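Side-chain contacts in putative aldo/keto reductase (Salmonella enterica subsp. enterica serovar Typhimurium, PDB 4R9O), which probably works as an NADP-dependent oxidoreductase of the aldo/keto reductase family, built on a TIM barrel: residues V235-E239 / L240-S244; F168-L171 / Q172-P176; E43-L47 / G48-V52; Q247-Y250 / A251-R255. All coordinates share one frame; numbering follows the deposited sequence.

Contact 1. Residues V235-E239 / L240-S244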
loop_
_atom_site.group_PDB
_atom_site.type_symbol
_atom_site.label_atom_id
_atom_site.label_comp_id
_atom_site.label_asym_id
_atom_site.label_seq_id
_atom_site.Cartn_x
_atom_site.Cartn_y
_atom_site.Cartn_z
ATOM N N VAL C 235 8.241 -32.055 -0.816
ATOM C CA VAL C 235 9.109 -32.434 -1.927
ATOM C C VAL C 235 10.576 -32.228 -1.553
ATOM O O VAL C 235 11.437 -33.072 -1.812
ATOM C CB VAL C 235 8.789 -31.619 -3.199
ATOM C CG1 VAL C 235 9.727 -32.014 -4.334
ATOM C CG2 VAL C 235 7.334 -31.818 -3.604
ATOM N N ILE C 236 10.857 -31.085 -0.941
ATOM C CA ILE C 236 12.209 -30.781 -0.508
ATOM C C ILE C 236 12.616 -31.655 0.679
ATOM O O ILE C 236 13.784 -32.045 0.802
ATOM C CB ILE C 236 12.342 -29.285 -0.181
ATOM C CG1 ILE C 236 12.313 -28.505 -1.497
ATOM C CG2 ILE C 236 13.609 -29.000 0.597
ATOM C CD1 ILE C 236 12.294 -27.035 -1.349
ATOM N N ALA C 237 11.651 -31.997 1.523
ATOM C CA ALA C 237 11.898 -32.949 2.604
ATOM C C ALA C 237 12.395 -34.272 2.031
ATOM O O ALA C 237 13.435 -34.784 2.453
ATOM C CB ALA C 237 10.649 -33.166 3.433
ATOM N N GLN C 238 11.662 -34.812 1.061
ATOM C CA GLN C 238 12.055 -36.067 0.412
ATOM C C GLN C 238 13.458 -35.982 -0.176
ATOM O O GLN C 238 14.257 -36.903 -0.021
ATOM C CB GLN C 238 11.060 -36.453 -0.683
ATOM C CG GLN C 238 9.685 -36.838 -0.161
ATOM C CD GLN C 238 8.702 -37.167 -1.276
ATOM O OE1 GLN C 238 8.847 -36.699 -2.409
ATOM N NE2 GLN C 238 7.697 -37.982 -0.960
ATOM N N GLU C 239 13.757 -34.866 -0.836
ATOM C CA GLU C 239 15.090 -34.638 -1.392
ATOM C C GLU C 239 16.171 -34.705 -0.318
ATOM O O GLU C 239 17.289 -35.127 -0.587
ATOM C CB GLU C 239 15.156 -33.277 -2.089
ATOM C CG GLU C 239 14.310 -33.165 -3.342
ATOM C CD GLU C 239 14.360 -31.773 -3.948
ATOM O OE1 GLU C 239 13.712 -31.560 -4.992
ATOM O OE2 GLU C 239 15.045 -30.895 -3.377
ATOM N N LEU C 240 15.834 -34.276 0.894
ATOM C CA LEU C 240 16.801 -34.222 1.987
ATOM C C LEU C 240 16.731 -35.455 2.881
ATOM O O LEU C 240 17.510 -35.584 3.826
ATOM C CB LEU C 240 16.576 -32.957 2.828
ATOM C CG LEU C 240 16.848 -31.607 2.155
ATOM C CD1 LEU C 240 16.269 -30.477 2.971
ATOM C CD2 LEU C 240 18.337 -31.389 1.942
ATOM N N ASN C 241 15.801 -36.355 2.572
ATOM C CA ASN C 241 15.487 -37.494 3.437
ATOM C C ASN C 241 15.134 -37.034 4.837
ATOM O O ASN C 241 15.497 -37.678 5.819
ATOM C CB ASN C 241 16.651 -38.480 3.490
ATOM C CG ASN C 241 17.061 -38.951 2.124
ATOM O OD1 ASN C 241 16.228 -39.398 1.332
ATOM N ND2 ASN C 241 18.349 -38.833 1.820
ATOM N N ALA C 242 14.435 -35.905 4.917
ATOM C CA ALA C 242 13.970 -35.373 6.189
ATOM C C ALA C 242 12.693 -36.082 6.637
ATOM O O ALA C 242 11.786 -36.326 5.841
ATOM C CB ALA C 242 13.738 -33.865 6.086
ATOM N N SER C 243 12.636 -36.405 7.924
ATOM C CA SER C 243 11.499 -37.099 8.514
ATOM C C SER C 243 10.171 -36.349 8.376
ATOM O O SER C 243 9.100 -36.965 8.339
ATOM C CB SER C 243 11.778 -37.364 9.992
ATOM O OG SER C 243 10.572 -37.575 10.704
ATOM N N SER C 244 10.240 -35.024 8.296
ATOM C CA SER C 244 9.036 -34.205 8.331
ATOM C C SER C 244 9.309 -32.823 7.757
ATOM O O SER C 244 10.465 -32.448 7.558
ATOM C CB SER C 244 8.526 -34.081 9.762
ATOM O OG SER C 244 9.458 -33.372 10.560
#
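The flat groups that matter here are the peptide carbonyls of A237 and Q238, and both receive their donors from above rather than in plane. N241 N stands 73° out of the Q238 carbonyl plane, and A242 N stands 37° out of the A237 one. The two bonds make a Schellman motif, which closes helix 227-240 on the outside of the TIM barrel; N241, at positive phi, is where the chain leaves the helix. A242 N to A237 O is the straighter of the pair (2.9 Å, 165° at the hydrogen), while N241 N reaches Q238 O at 3.1 Å. L240 N is shared between two weak bonds, to I236 O at 3.0 Å and to A237 O at 2.9 Å, so A237 O takes one good and one weak donor. The side-chain OD1 of N241 lies 3.5 Å from Q238 O, where two acceptors face each other and no bond forms. Under the polar wrap sits the apolar contact that often accompanies this motif, A237 CB against A242 CB at 4.1 Å, joining the last helical turn to the residue just past N241. E239 heads elsewhere, its extended chain carrying OE2 to a salt bridge with R290 and a hydrogen bond from Q287, which ties this helix end to helix 285-296. I236 and L240 run side by side and point the same way, I236 CG2 meeting L240 CD1 at 3.9 Å. With its CG beside its own backbone N, L240 also folds back over the preceding turn, and CG comes to 3.4 Å from I236 O.

Contact 2. Residues F168-L171 / Q172-P176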
loop_
_atom_site.group_PDB
_atom_site.type_symbol
_atom_site.label_atom_id
_atom_site.label_comp_id
_atom_site.label_asym_id
_atom_site.label_seq_id
_atom_site.Cartn_x
_atom_site.Cartn_y
_atom_site.Cartn_z
ATOM N N PHE C 168 15.521 -0.272 18.918
ATOM C CA PHE C 168 16.616 -1.025 19.510
ATOM C C PHE C 168 17.770 -0.076 19.867
ATOM O O PHE C 168 18.308 -0.120 20.973
ATOM C CB PHE C 168 17.075 -2.128 18.546
ATOM C CG PHE C 168 18.113 -3.053 19.120
ATOM C CD1 PHE C 168 17.747 -4.266 19.678
ATOM C CD2 PHE C 168 19.452 -2.709 19.099
ATOM C CE1 PHE C 168 18.703 -5.127 20.209
ATOM C CE2 PHE C 168 20.412 -3.554 19.632
ATOM C CZ PHE C 168 20.036 -4.767 20.189
ATOM N N THR C 169 18.137 0.796 18.933
ATOM C CA THR C 169 19.250 1.697 19.163
ATOM C C THR C 169 18.948 2.713 20.263
ATOM O O THR C 169 19.812 3.056 21.068
ATOM C CB THR C 169 19.611 2.419 17.869
ATOM O OG1 THR C 169 20.069 1.438 16.934
ATOM C CG2 THR C 169 20.702 3.444 18.111
ATOM N N LEU C 170 17.714 3.190 20.289
ATOM C CA LEU C 170 17.265 4.087 21.344
ATOM C C LEU C 170 17.503 3.477 22.730
ATOM O O LEU C 170 18.131 4.098 23.591
ATOM C CB LEU C 170 15.780 4.415 21.160
ATOM C CG LEU C 170 15.092 5.074 22.369
ATOM C CD1 LEU C 170 15.806 6.390 22.759
ATOM C CD2 LEU C 170 13.615 5.314 22.075
ATOM N N LEU C 171 17.001 2.262 22.942
ATOM C CA LEU C 171 17.119 1.657 24.260
ATOM C C LEU C 171 18.577 1.371 24.548
ATOM O O LEU C 171 19.054 1.650 25.643
ATOM C CB LEU C 171 16.277 0.384 24.373
ATOM C CG LEU C 171 16.233 -0.286 25.750
ATOM C CD1 LEU C 171 15.905 0.697 26.878
ATOM C CD2 LEU C 171 15.219 -1.422 25.747
ATOM N N GLN C 172 19.296 0.849 23.553
ATOM C CA GLN C 172 20.695 0.478 23.751
ATOM C C GLN C 172 21.545 1.662 24.200
ATOM O O GLN C 172 22.453 1.501 25.026
ATOM C CB GLN C 172 21.292 -0.117 22.468
ATOM C CG GLN C 172 22.749 -0.558 22.616
ATOM C CD GLN C 172 22.921 -1.702 23.627
ATOM O OE1 GLN C 172 22.778 -2.872 23.283
ATOM N NE2 GLN C 172 23.252 -1.362 24.867
ATOM N N SER C 173 21.246 2.848 23.661
ATOM C CA SER C 173 22.024 4.051 23.980
ATOM C C SER C 173 22.064 4.336 25.478
ATOM O O SER C 173 23.022 4.923 25.969
ATOM C CB SER C 173 21.474 5.280 23.236
ATOM O OG SER C 173 20.155 5.614 23.638
ATOM N N ARG C 174 21.047 3.886 26.205
ATOM C CA ARG C 174 20.940 4.188 27.625
ATOM C C ARG C 174 21.605 3.137 28.514
ATOM O O ARG C 174 21.765 3.356 29.712
ATOM C CB ARG C 174 19.475 4.329 28.026
ATOM C CG ARG C 174 18.652 5.294 27.149
ATOM C CD ARG C 174 19.293 6.657 27.103
ATOM N NE ARG C 174 18.358 7.717 26.724
ATOM C CZ ARG C 174 18.515 8.510 25.669
ATOM N NH1 ARG C 174 19.567 8.360 24.875
ATOM N NH2 ARG C 174 17.627 9.460 25.416
ATOM N N LEU C 175 21.991 2.006 27.933
ATOM C CA LEU C 175 22.448 0.865 28.733
ATOM C C LEU C 175 23.960 0.676 28.734
ATOM O O LEU C 175 24.616 0.793 27.701
ATOM C CB LEU C 175 21.769 -0.412 28.242
ATOM C CG LEU C 175 20.249 -0.397 28.419
ATOM C CD1 LEU C 175 19.578 -1.582 27.732
ATOM C CD2 LEU C 175 19.877 -0.359 29.895
ATOM N N PRO C 176 24.522 0.376 29.912
ATOM C CA PRO C 176 25.958 0.112 30.041
ATOM C C PRO C 176 26.325 -1.316 29.618
ATOM O O PRO C 176 27.507 -1.642 29.510
ATOM C CB PRO C 176 26.217 0.333 31.532
ATOM C CG PRO C 176 24.919 -0.021 32.179
ATOM C CD PRO C 176 23.846 0.424 31.221
#
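F168-L171 and Q172-P176 meet within the last turn of helix 165-173 and the bend that follows it, a local contact held by backbone bonds, with a few side-chain contacts added. Q172 N bonds to F168 O at 2.9 Å and S173 N to T169 O at 3.0 Å, both regular helical bonds; R174 N then reaches L171 O at 3.0 Å, three residues back, with the donor 50° above the carbonyl plane. S173 OG, placed between its own N and carbonyl carbon (chi1 64°), approaches L170 O at 2.5 Å, short enough that the exact value is doubtful; S173 N adds a weak bond to the same carbonyl. This helix is the crossover of a beta-alpha-beta unit, strand 155-161 before it and strand 182-185 after it. L171 and L175 slant across each other, L171 CG to L175 CD1 at 4.1 Å, and L171 goes on to V142 of helix 139-151. In Q172, CG anti to the backbone N (chi1 -179°) and a bend at the next bond bring OE1 obliquely to 4.4 Å from CE2 of the F168 ring; the amide is fixed by L179 N on OE1 and F177 O on NE2. L170 CD1 lies over one face of the R174 guanidinium, 4.4 Å from NH2. That group is held in turn by D140, through NE, and by the carbonyls of Q203 and Q204 of a neighbouring subunit, through NH2 and NH1.

Contact 3. Residues E43-L47 / G48-V52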
loop_
_atom_site.group_PDB
_atom_site.type_symbol
_atom_site.label_atom_id
_atom_site.label_comp_id
_atom_site.label_asym_id
_atom_site.label_seq_id
_atom_site.Cartn_x
_atom_site.Cartn_y
_atom_site.Cartn_z
ATOM N N GLU C 43 12.817 -34.112 29.902
ATOM C CA GLU C 43 12.989 -34.749 28.600
ATOM C C GLU C 43 13.629 -33.815 27.571
ATOM O O GLU C 43 14.445 -34.259 26.759
ATOM C CB GLU C 43 11.650 -35.283 28.079
ATOM C CG GLU C 43 11.377 -36.730 28.523
ATOM C CD GLU C 43 9.948 -37.189 28.278
ATOM O OE1 GLU C 43 9.072 -36.331 28.055
ATOM O OE2 GLU C 43 9.701 -38.414 28.317
ATOM N N HIS C 44 13.287 -32.527 27.580
ATOM C CA HIS C 44 13.914 -31.664 26.585
ATOM C C HIS C 44 15.300 -31.248 27.086
ATOM O O HIS C 44 16.206 -30.997 26.287
ATOM C CB HIS C 44 13.009 -30.465 26.194
ATOM C CG HIS C 44 12.845 -29.386 27.228
ATOM N ND1 HIS C 44 13.894 -28.632 27.709
ATOM C CD2 HIS C 44 11.724 -28.867 27.789
ATOM C CE1 HIS C 44 13.433 -27.727 28.556
ATOM N NE2 HIS C 44 12.118 -27.844 28.618
ATOM N N LEU C 45 15.471 -31.242 28.401
ATOM C CA LEU C 45 16.773 -31.034 29.031
ATOM C C LEU C 45 17.772 -32.092 28.563
ATOM O O LEU C 45 18.907 -31.776 28.205
ATOM C CB LEU C 45 16.618 -31.079 30.552
ATOM C CG LEU C 45 17.296 -30.061 31.472
ATOM C CD1 LEU C 45 17.418 -28.705 30.826
ATOM C CD2 LEU C 45 16.507 -29.945 32.773
ATOM N N ASP C 46 17.324 -33.348 28.566
ATOM C CA ASP C 46 18.110 -34.487 28.100
ATOM C C ASP C 46 18.540 -34.356 26.651
ATOM O O ASP C 46 19.601 -34.839 26.265
ATOM C CB ASP C 46 17.313 -35.781 28.264
ATOM C CG ASP C 46 17.420 -36.359 29.655
ATOM O OD1 ASP C 46 18.504 -36.226 30.265
ATOM O OD2 ASP C 46 16.425 -36.951 30.132
ATOM N N LEU C 47 17.701 -33.719 25.841
ATOM C CA LEU C 47 18.015 -33.513 24.434
ATOM C C LEU C 47 18.922 -32.299 24.228
ATOM O O LEU C 47 19.385 -32.052 23.116
ATOM C CB LEU C 47 16.730 -33.351 23.618
ATOM C CG LEU C 47 15.712 -34.487 23.750
ATOM C CD1 LEU C 47 14.511 -34.259 22.839
ATOM C CD2 LEU C 47 16.361 -35.841 23.484
ATOM N N GLY C 48 19.172 -31.544 25.297
ATOM C CA GLY C 48 20.058 -30.392 25.221
ATOM C C GLY C 48 19.352 -29.048 25.142
ATOM O O GLY C 48 19.993 -28.010 24.976
ATOM N N VAL C 49 18.028 -29.058 25.261
ATOM C CA VAL C 49 17.263 -27.815 25.261
ATOM C C VAL C 49 17.205 -27.236 26.675
ATOM O O VAL C 49 16.406 -27.678 27.502
ATOM C CB VAL C 49 15.834 -28.027 24.729
ATOM C CG1 VAL C 49 15.070 -26.698 24.707
ATOM C CG2 VAL C 49 15.873 -28.666 23.346
ATOM N N THR C 50 18.059 -26.254 26.951
ATOM C CA THR C 50 18.161 -25.693 28.293
ATOM C C THR C 50 17.497 -24.321 28.451
ATOM O O THR C 50 17.139 -23.922 29.560
ATOM C CB THR C 50 19.636 -25.578 28.721
ATOM O OG1 THR C 50 20.327 -24.698 27.826
ATOM C CG2 THR C 50 20.307 -26.961 28.711
ATOM N N THR C 51 17.346 -23.590 27.351
ATOM C CA THR C 51 16.767 -22.256 27.418
ATOM C C THR C 51 15.251 -22.295 27.240
ATOM O O THR C 51 14.743 -22.938 26.319
ATOM C CB THR C 51 17.360 -21.318 26.346
ATOM O OG1 THR C 51 18.789 -21.427 26.335
ATOM C CG2 THR C 51 16.963 -19.880 26.653
ATOM N N VAL C 52 14.530 -21.613 28.126
ATOM C CA VAL C 52 13.070 -21.641 28.094
ATOM C C VAL C 52 12.506 -20.219 28.067
ATOM O O VAL C 52 13.044 -19.292 28.686
ATOM C CB VAL C 52 12.475 -22.418 29.295
ATOM C CG1 VAL C 52 12.956 -23.888 29.291
ATOM C CG2 VAL C 52 12.838 -21.751 30.602
#
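H44 grips V49 at both ends of one residue: V49 N donates to H44 O at 2.9 Å, and H44 ND1 donates to V49 O at 2.7 Å. The second bond is somewhat bent, 135° at the hydrogen, yet V49 O sits at the ring edge and in its plane. A chi1 of 72°, with CG wedged between backbone N and carbonyl carbon, swings the imidazole round to reach it. G48 N bonds to L45 O at 2.9 Å from above the carbonyl plane, completing a Schellman motif with G48 at positive phi. NE2, the other ring nitrogen, is hydrogen-bonded to Y24 OH, so the imidazole is pinned at two edges. T50 OG1 is satisfied by Q82 NE2 and R7 NH2, and T50 N by S18 OG. Carbon contacts complete the turn: V52 CG1 lies 3.9 Å from H44 CE1, and L45 CD1 lies 4.0 Å from T50 CG2, each pair crossing at about a right angle. The turn carries the chain from helix 34-46 into barrel strand 51-53, which runs between strands 16-23 and 82-90, while I269 and L276 of helix 269-276 pack against H44 and V49, respectively.

Contact 4. Residues Q247-Y250 / A251-R255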
loop_
_atom_site.group_PDB
_atom_site.type_symbol
_atom_site.label_atom_id
_atom_site.label_comp_id
_atom_site.label_asym_id
_atom_site.label_seq_id
_atom_site.Cartn_x
_atom_site.Cartn_y
_atom_site.Cartn_z
ATOM N N GLN C 247 11.153 -30.070 10.095
ATOM C CA GLN C 247 12.608 -30.075 10.002
ATOM C C GLN C 247 13.113 -29.160 8.911
ATOM O O GLN C 247 14.116 -28.474 9.082
ATOM C CB GLN C 247 13.118 -31.484 9.745
ATOM C CG GLN C 247 13.139 -32.304 10.970
ATOM C CD GLN C 247 13.322 -33.765 10.678
ATOM O OE1 GLN C 247 12.778 -34.615 11.379
ATOM N NE2 GLN C 247 14.090 -34.070 9.634
ATOM N N VAL C 248 12.428 -29.183 7.776
ATOM C CA VAL C 248 12.824 -28.368 6.635
ATOM C C VAL C 248 12.658 -26.884 6.975
ATOM O O VAL C 248 13.566 -26.095 6.757
ATOM C CB VAL C 248 12.010 -28.731 5.376
ATOM C CG1 VAL C 248 12.428 -27.857 4.186
ATOM C CG2 VAL C 248 12.190 -30.214 5.047
ATOM N N VAL C 249 11.511 -26.517 7.538
ATOM C CA VAL C 249 11.264 -25.127 7.929
ATOM C C VAL C 249 12.286 -24.638 8.963
ATOM O O VAL C 249 12.830 -23.549 8.827
ATOM C CB VAL C 249 9.847 -24.944 8.499
ATOM C CG1 VAL C 249 9.664 -23.528 9.050
ATOM C CG2 VAL C 249 8.802 -25.263 7.435
ATOM N N TYR C 250 12.550 -25.434 9.997
ATOM C CA TYR C 250 13.553 -25.043 10.997
ATOM C C TYR C 250 14.939 -24.868 10.355
ATOM O O TYR C 250 15.680 -23.937 10.689
ATOM C CB TYR C 250 13.615 -26.070 12.138
ATOM C CG TYR C 250 12.434 -26.001 13.096
ATOM C CD1 TYR C 250 11.996 -24.783 13.609
ATOM C CD2 TYR C 250 11.756 -27.151 13.478
ATOM C CE1 TYR C 250 10.908 -24.720 14.485
ATOM C CE2 TYR C 250 10.672 -27.101 14.342
ATOM C CZ TYR C 250 10.252 -25.887 14.844
ATOM O OH TYR C 250 9.176 -25.855 15.705
ATOM N N ALA C 251 15.284 -25.769 9.437
ATOM C CA ALA C 251 16.569 -25.721 8.747
ATOM C C ALA C 251 16.662 -24.440 7.926
ATOM O O ALA C 251 17.715 -23.810 7.848
ATOM C CB ALA C 251 16.750 -26.957 7.858
ATOM N N TRP C 252 15.531 -24.046 7.347
ATOM C CA TRP C 252 15.425 -22.837 6.536
ATOM C C TRP C 252 15.723 -21.583 7.356
ATOM O O TRP C 252 16.395 -20.657 6.889
ATOM C CB TRP C 252 14.021 -22.754 5.929
ATOM C CG TRP C 252 13.802 -21.626 4.959
ATOM C CD1 TRP C 252 13.956 -21.675 3.603
ATOM C CD2 TRP C 252 13.365 -20.294 5.266
ATOM N NE1 TRP C 252 13.659 -20.454 3.048
ATOM C CE2 TRP C 252 13.292 -19.586 4.047
ATOM C CE3 TRP C 252 13.052 -19.623 6.457
ATOM C CZ2 TRP C 252 12.901 -18.248 3.978
ATOM C CZ3 TRP C 252 12.661 -18.284 6.389
ATOM C CH2 TRP C 252 12.596 -17.614 5.156
ATOM N N ILE C 253 15.193 -21.561 8.577
ATOM C CA ILE C 253 15.404 -20.467 9.518
ATOM C C ILE C 253 16.852 -20.428 10.018
ATOM O O ILE C 253 17.475 -19.365 10.084
ATOM C CB ILE C 253 14.444 -20.604 10.723
ATOM C CG1 ILE C 253 13.004 -20.313 10.291
ATOM C CG2 ILE C 253 14.859 -19.693 11.871
ATOM C CD1 ILE C 253 11.987 -20.573 11.385
ATOM N N LEU C 254 17.384 -21.597 10.370
ATOM C CA LEU C 254 18.764 -21.708 10.839
ATOM C C LEU C 254 19.785 -21.237 9.805
ATOM O O LEU C 254 20.890 -20.830 10.160
ATOM C CB LEU C 254 19.094 -23.159 11.216
ATOM C CG LEU C 254 18.418 -23.784 12.438
ATOM C CD1 LEU C 254 18.926 -25.212 12.612
ATOM C CD2 LEU C 254 18.679 -22.960 13.693
ATOM N N ARG C 255 19.417 -21.333 8.529
ATOM C CA ARG C 255 20.313 -20.984 7.424
ATOM C C ARG C 255 20.578 -19.471 7.361
ATOM O O ARG C 255 21.574 -19.032 6.785
ATOM C CB ARG C 255 19.721 -21.490 6.099
ATOM C CG ARG C 255 20.566 -21.229 4.843
ATOM C CD ARG C 255 21.962 -21.812 4.976
ATOM N NE ARG C 255 22.804 -21.501 3.818
ATOM C CZ ARG C 255 23.470 -20.359 3.666
ATOM N NH1 ARG C 255 24.226 -20.172 2.589
ATOM N NH2 ARG C 255 23.384 -19.401 4.589
#
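Four successive helical bonds, 2.9 to 3.1 Å long, bind these residues into one stretch of helix 245-254: A251 N to Q247 O, W252 N to V248 O, I253 N to V249 O and L254 N to Y250 O. The last is the straightest, 165° at the hydrogen. Few side chains meet across the two halves. V249 CG1 and I253 CD1 are 4.4 Å apart, one turn removed on the same flank, and the I253 chain runs past the V249 carbonyl, its CG1 3.6 Å from V249 O. L254 does the same one residue on: with CG beside its own N (chi1 -68°), CG lies 3.3 Å from Y250 O. W252 takes the other course, CG anti to its N (chi1 -174°), which sends the indole away from the preceding turn; CB stays close, 3.2 Å from V249 O, and I253 CG1 lies at the edge of the ring, in its plane. Beyond the helix, the indole stacks with W288 of helix 285-296, whose NE1 also bonds to W252 O. Y250 packs on P262 and I264 of strand 261-264, and I253 reaches C214, a residue probably lining the NADP site. Between the two halves, then, the polar work is done by the main chain: buried N-H and C=O groups answer each other along the helix, the touching side chains offer carbon to carbon or carbon to carbonyl, and the outer ends pack on the strand, loops and helices around.

Contacts 1 and 4 are close neighbours, their centres 12 Å apart, because helix 227-240 is followed, after a short loop, by helix 245-254: V248 CG2 packs on A237 CA at 3.7 Å. Contact 3 repeats the helix ending of contact 1 at another point of the barrel, its nearest atoms about 11 Å from contact 4. Contact 2 sits across the chain's centre from contact 1, about 43 Å between centres. Contact 4 comes nearest the probable cofactor site, the side chain of I253 lying about 3 Å from that of C214. F168 in contact 2 is about 9 Å from S161, a probable NADP-binding residue, and V52 in contact 3 about 10 Å from Y58, the likely proton donor, both between side chains.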